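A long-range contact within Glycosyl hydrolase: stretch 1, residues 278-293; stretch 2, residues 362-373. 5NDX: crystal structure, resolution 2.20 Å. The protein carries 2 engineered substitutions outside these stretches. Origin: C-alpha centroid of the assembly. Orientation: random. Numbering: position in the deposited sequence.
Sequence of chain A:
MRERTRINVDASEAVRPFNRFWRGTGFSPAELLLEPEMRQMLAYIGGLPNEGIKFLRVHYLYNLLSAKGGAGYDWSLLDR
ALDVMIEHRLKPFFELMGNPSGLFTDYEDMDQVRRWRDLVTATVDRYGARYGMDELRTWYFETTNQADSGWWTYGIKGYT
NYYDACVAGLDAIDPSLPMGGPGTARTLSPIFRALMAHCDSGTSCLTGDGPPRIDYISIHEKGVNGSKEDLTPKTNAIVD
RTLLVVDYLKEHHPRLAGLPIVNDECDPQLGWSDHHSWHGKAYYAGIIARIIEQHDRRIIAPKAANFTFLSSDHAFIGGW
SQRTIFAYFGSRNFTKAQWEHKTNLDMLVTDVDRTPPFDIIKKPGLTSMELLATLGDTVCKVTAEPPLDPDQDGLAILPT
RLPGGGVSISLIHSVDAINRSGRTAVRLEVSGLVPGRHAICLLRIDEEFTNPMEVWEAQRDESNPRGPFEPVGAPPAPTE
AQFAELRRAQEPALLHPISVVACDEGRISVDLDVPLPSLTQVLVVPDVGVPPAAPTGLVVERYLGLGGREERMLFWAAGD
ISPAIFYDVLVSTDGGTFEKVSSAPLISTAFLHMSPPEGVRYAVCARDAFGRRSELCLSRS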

# COMPACT_ATOMS: atom_id res chain seq x y z
N TRP A 278 -13.06 -8.91 9.29
CA TRP A 278 -13.04 -8.67 7.89
C TRP A 278 -11.70 -8.11 7.35
O TRP A 278 -11.44 -8.23 6.16
N HIS A 279 -10.86 -7.54 8.21
CA HIS A 279 -9.51 -7.16 7.80
C HIS A 279 -8.67 -8.34 7.33
O HIS A 279 -7.71 -8.17 6.57
N GLY A 280 -9.02 -9.54 7.76
CA GLY A 280 -8.28 -10.75 7.37
C GLY A 280 -8.84 -11.48 6.20
O GLY A 280 -8.34 -12.55 5.82
N LYS A 281 -9.90 -10.93 5.61
CA LYS A 281 -10.64 -11.65 4.57
C LYS A 281 -10.90 -10.83 3.32
O LYS A 281 -10.60 -9.65 3.26
N ALA A 282 -11.47 -11.48 2.32
CA ALA A 282 -11.63 -10.87 1.03
C ALA A 282 -12.47 -9.60 1.06
O ALA A 282 -12.27 -8.73 0.21
N TYR A 283 -13.32 -9.42 2.08
CA TYR A 283 -14.08 -8.21 2.20
C TYR A 283 -13.19 -6.99 2.15
O TYR A 283 -13.53 -6.00 1.51
N TYR A 284 -12.05 -7.05 2.84
CA TYR A 284 -11.16 -5.92 2.90
C TYR A 284 -10.49 -5.66 1.54
O TYR A 284 -10.35 -4.53 1.17
N ALA A 285 -10.14 -6.71 0.80
CA ALA A 285 -9.61 -6.51 -0.53
C ALA A 285 -10.62 -5.83 -1.40
O ALA A 285 -10.28 -4.91 -2.16
N GLY A 286 -11.88 -6.31 -1.33
CA GLY A 286 -12.96 -5.74 -2.12
C GLY A 286 -13.20 -4.28 -1.82
O GLY A 286 -13.27 -3.43 -2.73
N ILE A 287 -13.26 -3.98 -0.54
CA ILE A 287 -13.57 -2.63 -0.09
C ILE A 287 -12.47 -1.62 -0.40
O ILE A 287 -12.77 -0.48 -0.73
N ILE A 288 -11.20 -1.99 -0.28
CA ILE A 288 -10.10 -1.11 -0.75
C ILE A 288 -10.25 -0.78 -2.25
O ILE A 288 -10.15 0.39 -2.68
N ALA A 289 -10.53 -1.81 -3.06
CA ALA A 289 -10.69 -1.60 -4.46
C ALA A 289 -11.95 -0.75 -4.77
O ALA A 289 -11.93 0.11 -5.67
N ARG A 290 -13.02 -0.99 -4.02
CA ARG A 290 -14.23 -0.26 -4.19
C ARG A 290 -14.06 1.23 -3.89
O ARG A 290 -14.55 2.07 -4.64
N ILE A 291 -13.38 1.55 -2.81
CA ILE A 291 -13.03 2.94 -2.47
C ILE A 291 -12.20 3.61 -3.60
O ILE A 291 -12.48 4.75 -4.04
N ILE A 292 -11.21 2.88 -4.08
CA ILE A 292 -10.42 3.35 -5.20
C ILE A 292 -11.28 3.61 -6.43
O ILE A 292 -11.19 4.70 -7.05
N GLU A 293 -12.13 2.64 -6.79
CA GLU A 293 -12.91 2.82 -8.00
C GLU A 293 -13.88 4.01 -7.89
O GLU A 293 -14.10 4.73 -8.88
N LYS A 362 0.89 -12.70 5.14
CA LYS A 362 0.16 -11.69 4.34
C LYS A 362 -1.32 -11.78 4.37
O LYS A 362 -1.89 -12.84 4.22
N LYS A 363 -1.93 -10.63 4.49
CA LYS A 363 -3.38 -10.50 4.56
C LYS A 363 -3.91 -9.74 3.34
O LYS A 363 -3.11 -9.17 2.57
N PRO A 364 -5.26 -9.69 3.18
CA PRO A 364 -5.85 -9.08 1.99
C PRO A 364 -5.60 -7.63 1.77
O PRO A 364 -5.66 -7.20 0.62
N GLY A 365 -5.26 -6.88 2.81
CA GLY A 365 -4.89 -5.49 2.65
C GLY A 365 -3.68 -5.30 1.72
O GLY A 365 -3.55 -4.24 1.10
N LEU A 366 -2.77 -6.29 1.70
CA LEU A 366 -1.55 -6.25 0.89
C LEU A 366 -1.79 -6.91 -0.46
O LEU A 366 -1.45 -6.33 -1.48
N THR A 367 -2.43 -8.08 -0.46
CA THR A 367 -2.65 -8.80 -1.69
C THR A 367 -3.54 -8.04 -2.64
O THR A 367 -3.33 -8.06 -3.86
N SER A 368 -4.51 -7.31 -2.10
CA SER A 368 -5.34 -6.49 -2.95
C SER A 368 -4.45 -5.46 -3.69
O SER A 368 -4.67 -5.20 -4.87
N MET A 369 -3.50 -4.86 -2.98
CA MET A 369 -2.57 -3.89 -3.57
C MET A 369 -1.60 -4.50 -4.56
O MET A 369 -1.23 -3.83 -5.55
N GLU A 370 -1.23 -5.76 -4.35
CA GLU A 370 -0.48 -6.51 -5.36
C GLU A 370 -1.21 -6.62 -6.69
O GLU A 370 -0.60 -6.42 -7.74
N LEU A 371 -2.50 -6.95 -6.65
CA LEU A 371 -3.30 -7.01 -7.82
C LEU A 371 -3.47 -5.66 -8.47
O LEU A 371 -3.30 -5.53 -9.68
N LEU A 372 -3.85 -4.68 -7.69
CA LEU A 372 -4.06 -3.32 -8.21
C LEU A 372 -2.76 -2.70 -8.83
O LEU A 372 -2.84 -1.87 -9.75
N ALA A 373 -1.60 -3.14 -8.34
CA ALA A 373 -0.32 -2.63 -8.78
C ALA A 373 -0.07 -2.98 -10.24
O ALA A 373 0.71 -2.29 -10.86

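Two helices, 282-293 and the one beginning at Pro364, cross at -47° with their axes 8.1 Å apart at closest approach. Small residues lie where the backbones come nearest, at Ala285 and Ser368, whose CA atoms are 4.9 Å apart. The CB of Ser368 points toward stretch 1, while that of Ala285 points sideways. Their side chains meet directly, with Ala285 CB 3.6 Å from Ser368 CB. Ala285 CB also packs against the ring of Pro364, 4.0 Å from Pro364 CB. One methyl group thus touches two residues a turn apart on the partner helix.

Farther along both helices, Leu372 takes over the packing. Its CB points toward stretch 1, and its rotamer is m for chi1 and t for chi2. Three residues of the facing helix receive it. Leu372 CD1 lies 3.7 Å from Ile292 CD1 and 4.4 Å from Ile288 CG2. Leu372 CD2 is 4.4 Å from Ala289 CB. Ile288 and Ile292 sit one turn apart, both point toward stretch 2, and both adopt m for chi1 and t for chi2. Ile288 also reaches back along the partner helix. Its CD1 is 3.8 Å from Gly365 CA and 3.7 Å from Ser368 OG.

Gly365 is a second small site. The CB of Tyr284 points toward stretch 2, with chi1 t, and Tyr284 CE2 lies 3.7 Å from Gly365 CA. The approach to the ring is oblique. A CB modelled at Gly365 would fall 2.9 Å from Tyr284 CE2, which is a clash. The absence of a side chain therefore leaves room for the tyrosine ring.

Pro364 has the largest area covered by the other stretch. It points toward stretch 1 with a C-gamma exo pucker. Its ring lies against backbone carbonyls where stretch 1 enters its helix: Pro364 CG is 3.4 Å from Lys281 O, and Pro364 CD is 3.5 Å from Gly280 O. The CB of Lys281 points away, and its closest contact is made through the backbone.

Further out, Lys363 occupies the N-cap position of its helix and points toward stretch 1. Its chi angles are m, t, p and t. The aliphatic part of the chain passes over the 3-10 segment, with Lys363 CE 3.4 Å from His279 O and 3.8 Å from Gly280 CA. Gly280 has no side chain at this close passage. Lys363 NZ finds its hydrogen bond elsewhere in the structure.

No direct hydrogen bond joins the two stretches. A water does so instead. It donates to His279 O at 2.9 Å from the water O, and its O accepts from Gly365 N, also at 2.9 Å. It thus serves an NH in the first turn of the helix. The hydroxyl of Ser368 is satisfied within its own helix: with chi1 p, Ser368 OG donates to Pro364 O at 2.8 Å. This turns the polar group back to the backbone and leaves Ser368 CB against Ala285.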

# COMPACT_ATOMS: atom_id res chain seq x y z
CB TRP A 278 -14.19 -7.74 7.46
CG TRP A 278 -14.40 -6.50 8.19
CD1 TRP A 278 -15.35 -6.28 9.18
CD2 TRP A 278 -13.77 -5.23 7.96
NE1 TRP A 278 -15.28 -4.99 9.61
CE2 TRP A 278 -14.32 -4.32 8.87
CE3 TRP A 278 -12.73 -4.80 7.10
CZ2 TRP A 278 -13.94 -2.99 8.92
CZ3 TRP A 278 -12.38 -3.49 7.11
CH2 TRP A 278 -12.98 -2.59 8.01
CB HIS A 279 -8.78 -6.43 8.90
CG HIS A 279 -9.25 -5.02 9.11
ND1 HIS A 279 -9.91 -4.63 10.25
CD2 HIS A 279 -9.12 -3.91 8.35
CE1 HIS A 279 -10.18 -3.34 10.19
NE2 HIS A 279 -9.75 -2.88 9.04
CB LYS A 281 -11.95 -12.19 5.20
CG LYS A 281 -11.63 -13.39 6.09
CD LYS A 281 -12.81 -13.98 6.85
CE LYS A 281 -12.33 -15.29 7.50
NZ LYS A 281 -13.18 -15.78 8.58
CB ALA A 282 -12.19 -11.87 0.03
CB TYR A 283 -14.92 -8.17 3.49
CG TYR A 283 -15.59 -6.83 3.73
CD1 TYR A 283 -14.92 -5.81 4.37
CD2 TYR A 283 -16.87 -6.57 3.26
CE1 TYR A 283 -15.50 -4.57 4.58
CE2 TYR A 283 -17.45 -5.33 3.44
CZ TYR A 283 -16.77 -4.35 4.11
OH TYR A 283 -17.32 -3.12 4.31
CB TYR A 284 -10.10 -6.13 3.95
CG TYR A 284 -9.23 -4.93 4.32
CD1 TYR A 284 -9.68 -3.60 4.24
CD2 TYR A 284 -7.95 -5.14 4.83
CE1 TYR A 284 -8.86 -2.54 4.66
CE2 TYR A 284 -7.14 -4.10 5.21
CZ TYR A 284 -7.58 -2.79 5.12
OH TYR A 284 -6.71 -1.78 5.53
CB ALA A 285 -9.20 -7.86 -1.13
CB ILE A 287 -13.98 -2.63 1.42
CG1 ILE A 287 -15.01 -1.53 1.67
CG2 ILE A 287 -12.83 -2.33 2.32
CD1 ILE A 287 -16.39 -1.92 1.12
CB ILE A 288 -8.73 -1.79 -0.52
CG1 ILE A 288 -8.40 -1.81 1.00
CG2 ILE A 288 -7.59 -1.06 -1.23
CD1 ILE A 288 -7.29 -2.78 1.40
CB ALA A 289 -10.68 -2.91 -5.22
CB ARG A 290 -15.34 -0.87 -3.33
CG ARG A 290 -16.55 -0.01 -3.13
CD ARG A 290 -17.65 -0.85 -2.53
NE ARG A 290 -18.77 -0.06 -2.09
CZ ARG A 290 -19.95 0.05 -2.68
NH1 ARG A 290 -20.25 -0.54 -3.80
NH2 ARG A 290 -20.84 0.85 -2.14
CB ILE A 291 -12.30 2.98 -1.16
CG1 ILE A 291 -13.30 2.74 -0.01
CG2 ILE A 291 -11.60 4.31 -0.93
CD1 ILE A 291 -12.63 2.34 1.28
CB ILE A 292 -9.26 2.39 -5.50
CG1 ILE A 292 -8.20 2.57 -4.38
CG2 ILE A 292 -8.72 2.60 -6.91
CD1 ILE A 292 -7.20 1.42 -4.23
CB GLU A 293 -13.63 1.53 -8.37
CG GLU A 293 -14.34 1.57 -9.70
CD GLU A 293 -15.76 2.13 -9.68
OE1 GLU A 293 -16.37 2.26 -8.60
OE2 GLU A 293 -16.27 2.39 -10.79
CB LYS A 362 0.55 -11.77 2.86
CG LYS A 362 1.88 -11.20 2.60
CD LYS A 362 2.61 -11.49 1.26
CE LYS A 362 1.81 -11.61 0.03
NZ LYS A 362 2.72 -11.61 -1.20
CB LYS A 363 -3.74 -9.75 5.85
CG LYS A 363 -3.59 -10.59 7.11
CD LYS A 363 -3.70 -9.74 8.38
CE LYS A 363 -5.08 -9.14 8.57
NZ LYS A 363 -5.01 -8.20 9.70
CB PRO A 364 -7.35 -9.38 2.12
CG PRO A 364 -7.37 -10.66 2.91
CD PRO A 364 -6.22 -10.56 3.87
CB LEU A 366 -0.34 -6.92 1.57
CG LEU A 366 1.00 -6.90 0.83
CD1 LEU A 366 1.31 -5.47 0.37
CD2 LEU A 366 2.12 -7.39 1.75
CB THR A 367 -3.16 -10.22 -1.47
OG1 THR A 367 -4.38 -10.18 -0.71
CG2 THR A 367 -2.12 -11.03 -0.72
CB SER A 368 -6.44 -5.77 -2.18
OG SER A 368 -5.85 -5.00 -1.16
CB MET A 369 -1.86 -3.09 -2.48
CG MET A 369 -2.87 -2.24 -1.69
SD MET A 369 -2.05 -1.33 -0.40
CE MET A 369 -1.84 0.25 -1.18
CB GLU A 370 -0.11 -7.92 -4.88
CG GLU A 370 0.93 -7.94 -3.77
CD GLU A 370 1.41 -9.37 -3.36
OE1 GLU A 370 2.28 -10.00 -4.03
OE2 GLU A 370 0.93 -9.85 -2.34
CB LEU A 371 -4.68 -7.65 -7.56
CG LEU A 371 -4.75 -9.17 -7.71
CD1 LEU A 371 -3.80 -9.88 -6.82
CD2 LEU A 371 -6.15 -9.69 -7.39
CB LEU A 372 -4.63 -2.40 -7.12
CG LEU A 372 -6.02 -2.74 -6.60
CD1 LEU A 372 -6.31 -2.02 -5.30
CD2 LEU A 372 -7.05 -2.32 -7.60
CB ALA A 373 0.79 -3.19 -7.94
O HOH W 1 -5.29 -6.90 5.67